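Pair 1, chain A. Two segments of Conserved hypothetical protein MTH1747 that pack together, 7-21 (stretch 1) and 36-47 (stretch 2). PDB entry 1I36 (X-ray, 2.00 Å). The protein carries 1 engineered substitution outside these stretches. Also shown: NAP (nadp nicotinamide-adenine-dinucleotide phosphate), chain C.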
# COMPACT_ATOMS: atom_id res chain seq x y z
N GLY A 7 -5.84 16.48 32.87
CA GLY A 7 -6.69 15.39 32.42
C GLY A 7 -6.12 14.15 33.09
O GLY A 7 -4.93 14.12 33.44
N PHE A 8 -6.96 13.17 33.43
CA PHE A 8 -6.40 11.97 34.04
C PHE A 8 -7.21 10.77 33.65
O PHE A 8 -7.89 10.15 34.46
CB PHE A 8 -6.20 12.09 35.56
CG PHE A 8 -5.11 11.21 36.09
CD1 PHE A 8 -3.80 11.67 36.16
CD2 PHE A 8 -5.38 9.90 36.47
CE1 PHE A 8 -2.76 10.83 36.59
CE2 PHE A 8 -4.36 9.05 36.90
CZ PHE A 8 -3.04 9.52 36.96
N GLY A 9 -7.18 10.51 32.35
CA GLY A 9 -7.90 9.41 31.75
C GLY A 9 -6.98 8.24 31.49
O GLY A 9 -6.01 8.05 32.22
N GLU A 10 -7.27 7.49 30.43
CA GLU A 10 -6.50 6.30 30.10
C GLU A 10 -5.03 6.55 29.80
O GLU A 10 -4.16 5.81 30.25
CB GLU A 10 -7.13 5.54 28.93
CG GLU A 10 -6.33 4.31 28.55
CD GLU A 10 -7.09 3.33 27.66
OE1 GLU A 10 -7.73 3.77 26.68
OE2 GLU A 10 -7.02 2.12 27.93
N VAL A 11 -4.75 7.55 28.97
CA VAL A 11 -3.35 7.89 28.64
C VAL A 11 -2.58 8.33 29.88
O VAL A 11 -1.53 7.77 30.19
CB VAL A 11 -3.29 8.99 27.59
CG1 VAL A 11 -1.86 9.50 27.42
CG2 VAL A 11 -3.84 8.44 26.29
N ALA A 12 -3.11 9.32 30.59
CA ALA A 12 -2.46 9.84 31.79
C ALA A 12 -2.21 8.74 32.82
O ALA A 12 -1.14 8.68 33.43
CB ALA A 12 -3.33 10.96 32.41
N GLN A 13 -3.21 7.89 33.05
CA GLN A 13 -3.06 6.80 34.02
C GLN A 13 -1.89 5.90 33.66
O GLN A 13 -1.06 5.58 34.49
CB GLN A 13 -4.32 5.95 34.10
CG GLN A 13 -4.21 4.77 35.11
CD GLN A 13 -5.49 3.92 35.21
OE1 GLN A 13 -6.36 3.97 34.33
NE2 GLN A 13 -5.57 3.09 36.26
N THR A 14 -1.87 5.45 32.41
CA THR A 14 -0.83 4.57 31.90
C THR A 14 0.57 5.16 32.10
O THR A 14 1.45 4.49 32.66
CB THR A 14 -1.08 4.26 30.42
OG1 THR A 14 -2.38 3.68 30.29
CG2 THR A 14 -0.06 3.30 29.88
N LEU A 15 0.78 6.39 31.63
CA LEU A 15 2.07 7.07 31.75
C LEU A 15 2.40 7.42 33.19
O LEU A 15 3.53 7.23 33.62
CB LEU A 15 2.07 8.38 30.92
CG LEU A 15 1.82 8.20 29.41
CD1 LEU A 15 1.80 9.57 28.70
CD2 LEU A 15 2.90 7.31 28.83
N ALA A 16 1.44 7.96 33.94
CA ALA A 16 1.69 8.33 35.33
C ALA A 16 2.09 7.11 36.17
O ALA A 16 3.02 7.18 36.97
CB ALA A 16 0.47 9.00 35.93
N SER A 17 1.43 5.98 35.94
CA SER A 17 1.69 4.75 36.65
C SER A 17 3.15 4.28 36.42
O SER A 17 3.84 3.87 37.38
CB SER A 17 0.68 3.70 36.18
OG SER A 17 0.83 2.49 36.86
N ARG A 18 3.62 4.39 35.18
CA ARG A 18 4.99 3.99 34.83
C ARG A 18 6.01 4.92 35.49
O ARG A 18 7.00 4.48 36.10
CB ARG A 18 5.18 4.00 33.31
CG ARG A 18 6.61 3.73 32.81
CD ARG A 18 7.17 2.40 33.36
NE ARG A 18 6.38 1.25 32.94
CZ ARG A 18 6.43 0.71 31.72
NH1 ARG A 18 7.24 1.23 30.80
NH2 ARG A 18 5.77 -0.41 31.46
N LEU A 19 5.77 6.22 35.37
CA LEU A 19 6.65 7.23 35.95
C LEU A 19 6.74 7.09 37.48
O LEU A 19 7.82 7.21 38.07
CB LEU A 19 6.14 8.64 35.59
CG LEU A 19 6.12 9.03 34.11
CD1 LEU A 19 5.42 10.36 33.93
CD2 LEU A 19 7.56 9.14 33.57
N ARG A 20 5.60 6.89 38.12
CA ARG A 20 5.56 6.74 39.57
C ARG A 20 6.38 5.53 40.05
O ARG A 20 7.13 5.63 41.02
CB ARG A 20 4.11 6.63 40.04
CG ARG A 20 3.96 6.82 41.53
CD ARG A 20 2.50 6.88 41.96
NE ARG A 20 2.40 7.23 43.37
CZ ARG A 20 2.57 6.37 44.37
NH1 ARG A 20 2.84 5.09 44.13
NH2 ARG A 20 2.56 6.82 45.62
N SER A 21 6.28 4.41 39.35
CA SER A 21 7.01 3.19 39.69
C SER A 21 8.51 3.41 39.55
O SER A 21 9.31 2.68 40.13
CB SER A 21 6.56 2.04 38.79
OG SER A 21 6.97 2.23 37.44
N SER A 36 -14.89 8.59 37.68
CA SER A 36 -13.96 7.66 37.01
C SER A 36 -12.53 8.23 36.96
O SER A 36 -11.55 7.49 37.11
CB SER A 36 -14.46 7.25 35.61
OG SER A 36 -14.45 8.32 34.68
N THR A 37 -12.42 9.55 36.80
CA THR A 37 -11.12 10.21 36.75
C THR A 37 -10.49 10.26 38.15
O THR A 37 -9.29 10.01 38.31
CB THR A 37 -11.23 11.63 36.15
OG1 THR A 37 -11.52 11.52 34.74
CG2 THR A 37 -9.95 12.43 36.34
N ILE A 38 -11.31 10.58 39.16
CA ILE A 38 -10.85 10.65 40.54
C ILE A 38 -10.40 9.25 40.96
O ILE A 38 -9.39 9.08 41.64
CB ILE A 38 -11.98 11.18 41.51
CG1 ILE A 38 -12.33 12.63 41.16
CG2 ILE A 38 -11.52 11.12 42.96
CD1 ILE A 38 -13.55 13.18 41.89
N GLU A 39 -11.11 8.25 40.46
CA GLU A 39 -10.80 6.86 40.78
C GLU A 39 -9.47 6.42 40.14
O GLU A 39 -8.66 5.77 40.79
CB GLU A 39 -11.95 5.95 40.35
CG GLU A 39 -11.84 4.50 40.80
CD GLU A 39 -11.64 4.35 42.32
OE1 GLU A 39 -12.14 5.20 43.11
OE2 GLU A 39 -10.98 3.36 42.72
N ARG A 40 -9.24 6.78 38.87
CA ARG A 40 -7.98 6.41 38.22
C ARG A 40 -6.82 7.05 38.99
O ARG A 40 -5.80 6.40 39.26
CB ARG A 40 -7.94 6.91 36.79
CG ARG A 40 -8.88 6.27 35.81
CD ARG A 40 -8.70 7.06 34.51
NE ARG A 40 -9.62 6.68 33.45
CZ ARG A 40 -9.51 5.57 32.73
NH1 ARG A 40 -8.52 4.73 32.96
NH2 ARG A 40 -10.40 5.31 31.78
N ALA A 41 -6.99 8.32 39.34
CA ALA A 41 -5.99 9.10 40.05
C ALA A 41 -5.61 8.47 41.40
O ALA A 41 -4.43 8.41 41.76
CB ALA A 41 -6.49 10.52 40.27
N ARG A 42 -6.60 8.00 42.14
CA ARG A 42 -6.35 7.39 43.44
C ARG A 42 -5.82 5.96 43.33
O ARG A 42 -5.11 5.51 44.23
CB ARG A 42 -7.60 7.52 44.33
CG ARG A 42 -7.93 8.99 44.55
CD ARG A 42 -8.99 9.26 45.59
NE ARG A 42 -9.07 10.70 45.83
CZ ARG A 42 -10.16 11.36 46.19
NH1 ARG A 42 -11.31 10.72 46.39
NH2 ARG A 42 -10.12 12.68 46.30
N THR A 43 -6.15 5.27 42.24
CA THR A 43 -5.65 3.91 42.01
C THR A 43 -4.13 4.00 41.76
O THR A 43 -3.36 3.15 42.23
CB THR A 43 -6.30 3.26 40.76
OG1 THR A 43 -7.69 3.03 41.02
CG2 THR A 43 -5.64 1.92 40.43
N VAL A 44 -3.72 5.04 41.02
CA VAL A 44 -2.32 5.27 40.70
C VAL A 44 -1.59 5.85 41.91
O VAL A 44 -0.43 5.52 42.15
CB VAL A 44 -2.16 6.23 39.47
CG1 VAL A 44 -0.68 6.61 39.25
CG2 VAL A 44 -2.69 5.55 38.22
N GLY A 45 -2.29 6.68 42.70
CA GLY A 45 -1.67 7.30 43.86
C GLY A 45 -0.99 8.63 43.55
O GLY A 45 0.06 8.96 44.10
N VAL A 46 -1.62 9.41 42.68
CA VAL A 46 -1.06 10.70 42.30
C VAL A 46 -1.27 11.74 43.38
O VAL A 46 -2.16 11.63 44.21
CB VAL A 46 -1.69 11.23 40.98
CG1 VAL A 46 -1.40 10.27 39.83
CG2 VAL A 46 -3.18 11.41 41.15
N THR A 47 -0.41 12.76 43.40
CA THR A 47 -0.55 13.81 44.38
C THR A 47 -1.66 14.74 43.90
O THR A 47 -1.59 15.26 42.79
CB THR A 47 0.77 14.57 44.55
OG1 THR A 47 1.74 13.69 45.14
CG2 THR A 47 0.58 15.79 45.44
PA NAP C . -10.12 9.69 28.52
O1A NAP C . -10.92 10.33 27.49
O2A NAP C . -9.50 8.39 28.70
O5B NAP C . -9.32 10.83 29.45
C5B NAP C . -9.31 12.36 29.29
C4B NAP C . -9.59 12.70 30.68
O4B NAP C . -9.47 14.30 30.48
C3B NAP C . -10.67 12.97 31.22
O3B NAP C . -10.18 12.10 32.16
C2B NAP C . -11.45 14.05 31.85
O2B NAP C . -11.88 14.29 33.01
C1B NAP C . -10.44 14.93 31.40
N9A NAP C . -11.00 16.18 30.86
C8A NAP C . -12.02 16.57 29.98
N7A NAP C . -12.13 17.88 29.91
C5A NAP C . -11.16 18.38 30.76
C6A NAP C . -10.77 19.72 31.12
N6A NAP C . -11.39 20.79 30.62
N1A NAP C . -9.73 19.87 32.02
C2A NAP C . -9.09 18.78 32.54
N3A NAP C . -9.40 17.51 32.25
C4A NAP C . -10.45 17.37 31.34
O3 NAP C . -9.05 9.93 27.27
PN NAP C . -7.56 9.24 26.82
O1N NAP C . -7.84 7.93 26.13
O2N NAP C . -6.81 9.23 28.07
O5D NAP C . -6.76 10.17 25.82
C5D NAP C . -6.31 11.49 26.21
C4D NAP C . -5.80 12.20 24.97
O4D NAP C . -4.77 11.52 24.21
C3D NAP C . -6.90 12.51 23.91
O3D NAP C . -6.79 13.81 23.26
C2D NAP C . -6.79 11.41 22.91
O2D NAP C . -7.28 11.76 21.64
C1D NAP C . -5.28 11.10 22.94
N1N NAP C . -4.94 9.72 22.55
C2N NAP C . -5.45 8.63 23.27
C3N NAP C . -5.04 7.33 22.81
C7N NAP C . -5.49 6.12 23.47
O7N NAP C . -5.12 5.00 23.07
N7N NAP C . -6.31 6.15 24.55
C4N NAP C . -4.18 7.23 21.70
C5N NAP C . -3.71 8.30 21.01
C6N NAP C . -4.08 9.54 21.44
P2B NAP C . -13.46 13.80 33.21
O1X NAP C . -13.52 12.30 33.26
O2X NAP C . -13.74 14.44 34.47
O3X NAP C . -14.18 14.27 32.04

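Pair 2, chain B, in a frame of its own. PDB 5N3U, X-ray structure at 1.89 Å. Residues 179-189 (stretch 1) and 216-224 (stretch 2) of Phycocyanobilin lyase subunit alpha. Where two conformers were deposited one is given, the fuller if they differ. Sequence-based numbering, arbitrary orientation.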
# COMPACT_ATOMS: atom_id res chain seq x y z
N GLN B 179 -8.58 29.60 1.58
CA GLN B 179 -10.01 29.95 1.65
C GLN B 179 -10.85 28.83 2.23
O GLN B 179 -11.80 29.10 2.98
CB GLN B 179 -10.53 30.27 0.25
CG GLN B 179 -9.90 31.48 -0.32
CD GLN B 179 -10.38 31.73 -1.73
OE1 GLN B 179 -10.22 30.92 -2.63
NE2 GLN B 179 -10.96 32.88 -1.92
N CYS B 180 -10.52 27.61 1.87
CA CYS B 180 -11.21 26.43 2.38
C CYS B 180 -11.06 26.30 3.88
O CYS B 180 -12.03 26.03 4.62
CB CYS B 180 -10.67 25.22 1.65
SG CYS B 180 -11.52 23.67 1.95
N ALA B 181 -9.80 26.48 4.37
CA ALA B 181 -9.59 26.47 5.78
C ALA B 181 -10.36 27.56 6.53
O ALA B 181 -10.86 27.31 7.65
CB ALA B 181 -8.11 26.54 6.02
N ALA B 182 -10.43 28.79 5.95
CA ALA B 182 -11.15 29.88 6.55
C ALA B 182 -12.67 29.54 6.57
O ALA B 182 -13.33 29.78 7.56
CB ALA B 182 -10.92 31.16 5.78
N ALA B 183 -13.15 28.87 5.52
CA ALA B 183 -14.58 28.40 5.51
C ALA B 183 -14.87 27.42 6.57
O ALA B 183 -15.80 27.54 7.36
CB ALA B 183 -14.92 27.85 4.18
N ARG B 184 -13.95 26.47 6.74
CA ARG B 184 -14.07 25.58 7.87
C ARG B 184 -14.06 26.16 9.19
O ARG B 184 -14.91 25.86 10.06
CB ARG B 184 -12.98 24.48 7.76
CG ARG B 184 -12.97 23.52 8.90
CD ARG B 184 -11.58 22.93 8.84
NE ARG B 184 -11.25 21.68 9.51
CZ ARG B 184 -10.94 21.52 10.77
NH1 ARG B 184 -11.06 22.50 11.71
NH2 ARG B 184 -10.58 20.28 11.11
N ALA B 185 -13.10 27.02 9.44
CA ALA B 185 -13.04 27.68 10.70
C ALA B 185 -14.26 28.59 10.96
O ALA B 185 -14.84 28.60 12.05
CB ALA B 185 -11.81 28.49 10.82
N MET B 186 -14.68 29.29 9.91
CA MET B 186 -15.83 30.16 10.10
C MET B 186 -17.09 29.37 10.49
O MET B 186 -17.87 29.79 11.37
CB MET B 186 -16.02 30.98 8.85
CG MET B 186 -15.04 32.18 8.70
SD MET B 186 -15.03 33.34 10.03
CE MET B 186 -16.70 34.14 9.87
N TYR B 187 -17.31 28.27 9.82
CA TYR B 187 -18.41 27.39 10.21
C TYR B 187 -18.30 26.88 11.65
O TYR B 187 -19.25 26.93 12.46
CB TYR B 187 -18.55 26.25 9.27
CG TYR B 187 -19.82 25.45 9.62
CD1 TYR B 187 -19.78 24.41 10.56
CD2 TYR B 187 -21.03 25.78 9.05
CE1 TYR B 187 -20.93 23.70 10.89
CE2 TYR B 187 -22.19 25.07 9.37
CZ TYR B 187 -22.14 24.06 10.30
OH TYR B 187 -23.27 23.35 10.65
N GLN B 188 -17.12 26.41 12.04
CA GLN B 188 -16.99 25.93 13.38
C GLN B 188 -17.23 26.93 14.39
O GLN B 188 -17.82 26.64 15.40
CB GLN B 188 -15.60 25.30 13.63
CG GLN B 188 -15.39 24.04 12.91
CD GLN B 188 -13.96 23.48 13.15
OE1 GLN B 188 -12.96 24.08 12.75
NE2 GLN B 188 -13.89 22.37 13.73
N LEU B 189 -16.80 28.16 14.15
CA LEU B 189 -16.92 29.18 15.13
C LEU B 189 -18.25 29.95 15.13
O LEU B 189 -18.57 30.54 16.14
CB LEU B 189 -15.82 30.21 14.99
CG LEU B 189 -14.41 29.56 15.15
CD1 LEU B 189 -13.29 30.51 14.78
CD2 LEU B 189 -14.20 29.12 16.59
N GLY B 216 -12.63 16.08 4.54
CA GLY B 216 -12.20 16.08 5.89
C GLY B 216 -12.80 17.20 6.73
O GLY B 216 -13.17 17.04 7.89
N ASP B 217 -12.93 18.37 6.12
CA ASP B 217 -13.49 19.54 6.81
C ASP B 217 -15.00 19.33 7.11
O ASP B 217 -15.46 19.63 8.21
CB ASP B 217 -13.31 20.83 5.93
CG ASP B 217 -11.87 21.30 5.81
OD1 ASP B 217 -10.97 20.79 6.56
OD2 ASP B 217 -11.60 22.16 4.95
N LEU B 218 -15.72 18.81 6.15
CA LEU B 218 -17.15 18.56 6.33
C LEU B 218 -17.40 17.54 7.39
O LEU B 218 -18.29 17.72 8.25
CB LEU B 218 -17.81 18.13 5.05
CG LEU B 218 -17.96 19.27 4.09
CD1 LEU B 218 -18.14 18.78 2.67
CD2 LEU B 218 -19.12 20.14 4.54
N GLY B 219 -16.55 16.52 7.44
CA GLY B 219 -16.53 15.62 8.60
C GLY B 219 -16.25 16.24 9.93
O GLY B 219 -17.00 16.04 10.88
N ALA B 220 -15.23 17.08 9.99
CA ALA B 220 -14.85 17.79 11.22
C ALA B 220 -15.93 18.71 11.75
O ALA B 220 -16.10 18.86 12.93
CB ALA B 220 -13.60 18.62 10.96
N ILE B 221 -16.69 19.31 10.88
CA ILE B 221 -17.70 20.21 11.34
C ILE B 221 -19.05 19.55 11.48
O ILE B 221 -19.92 20.10 12.11
CB ILE B 221 -17.75 21.45 10.44
CG1 ILE B 221 -18.29 21.09 9.08
CG2 ILE B 221 -16.35 22.06 10.37
CD1 ILE B 221 -18.38 22.20 8.08
N GLY B 222 -19.23 18.39 10.85
CA GLY B 222 -20.45 17.60 10.99
C GLY B 222 -21.64 18.21 10.26
O GLY B 222 -22.74 18.07 10.75
N TYR B 223 -21.43 18.84 9.11
CA TYR B 223 -22.48 19.57 8.38
C TYR B 223 -23.42 18.64 7.64
O TYR B 223 -23.16 18.23 6.50
CB TYR B 223 -21.85 20.55 7.38
CG TYR B 223 -22.80 21.47 6.60
CD1 TYR B 223 -23.74 22.29 7.24
CD2 TYR B 223 -22.70 21.56 5.21
CE1 TYR B 223 -24.59 23.14 6.51
CE2 TYR B 223 -23.49 22.43 4.48
CZ TYR B 223 -24.46 23.19 5.14
OH TYR B 223 -25.24 23.99 4.37
N LEU B 224 -24.56 18.38 8.27
CA LEU B 224 -25.53 17.35 7.79
C LEU B 224 -26.02 17.50 6.37
O LEU B 224 -26.06 16.54 5.62
CB LEU B 224 -26.73 17.27 8.72
CG LEU B 224 -27.76 16.16 8.45
CD1 LEU B 224 -27.14 14.79 8.71
CD2 LEU B 224 -28.96 16.35 9.37
O HOH W 1 -22.81 20.91 12.02

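Superposing N, CA and C of 14 central residues places pair 2 on pair 1 with an RMSD of 0.6 Å. In each pair two helices run nearly parallel, with 10° between their N-to-C directions, and their axes approach to 10.0 Å in pair 1 and 10.1 Å in pair 2. The register agrees as well: Gln A13 CA lies 6.5 Å from Arg A40 CA, and the matching Arg B184 CA lies 6.2 Å from Asp B217 CA; one turn on, Ser A17 CA is 5.7 Å from Val A44 CA, and Gln B188 CA is 6.1 Å from Ile B221 CA.

The second helix ends alike in both. Gly A45 and Gly B222, matched within 0.6 Å at CA, are the first residues to leave helical angles, with phi of 89° and 73°. In pair 1 an ideal CB on Gly A45 would also come within 3.2 Å of Arg A20 CZ.

At the first register point both pairs use a polar link, but arginine changes sides. In pair 1 it comes from the second helix: Arg A40 NH1 donates to Gln A13 OE1 at 2.7 Å, and the guanidinium lays one face over Glu A10 N. In pair 2 it comes from the first: Arg B184 NE and Asp B217 OD1, 3.1 Å apart, form a salt bridge whose hydrogen bond is weak, its N-H...acceptor angle being 125°. The acid approaches near the guanidinium plane, leaving one face to Ala B220 CB.

The next position is a branched aliphatic residue pointing toward the first helix. Val A44 fits as a knob among Gln A13, Ala A16, Ser A17 and Arg A20, with its CG2 3.5 Å from Gln A13 CG. Ile B221 takes the same place, its CG2 3.4 Å from Gln B188 CG.

A clear difference is at Ala A16 and Tyr B187, whose CA atoms agree within 0.4 Å while their side-chain centres lie 3.0 Å apart. Ala A16 CB merely reaches Val A44 CG1 at 4.2 Å. Tyr B187 instead packs CD1 against Ile B221 CB at 3.6 Å and sets its ring obliquely to that of Tyr B223, with centroids 5.4 Å apart; a water 2.8 Å from Tyr B187 OH donates to Ile B221 O at 3.0 Å. In pair 1 an aromatic ring enters from the loop before the helix: Phe A8 CZ meets Val A46 CG1, the counterpart of Tyr B223, at 3.4 Å.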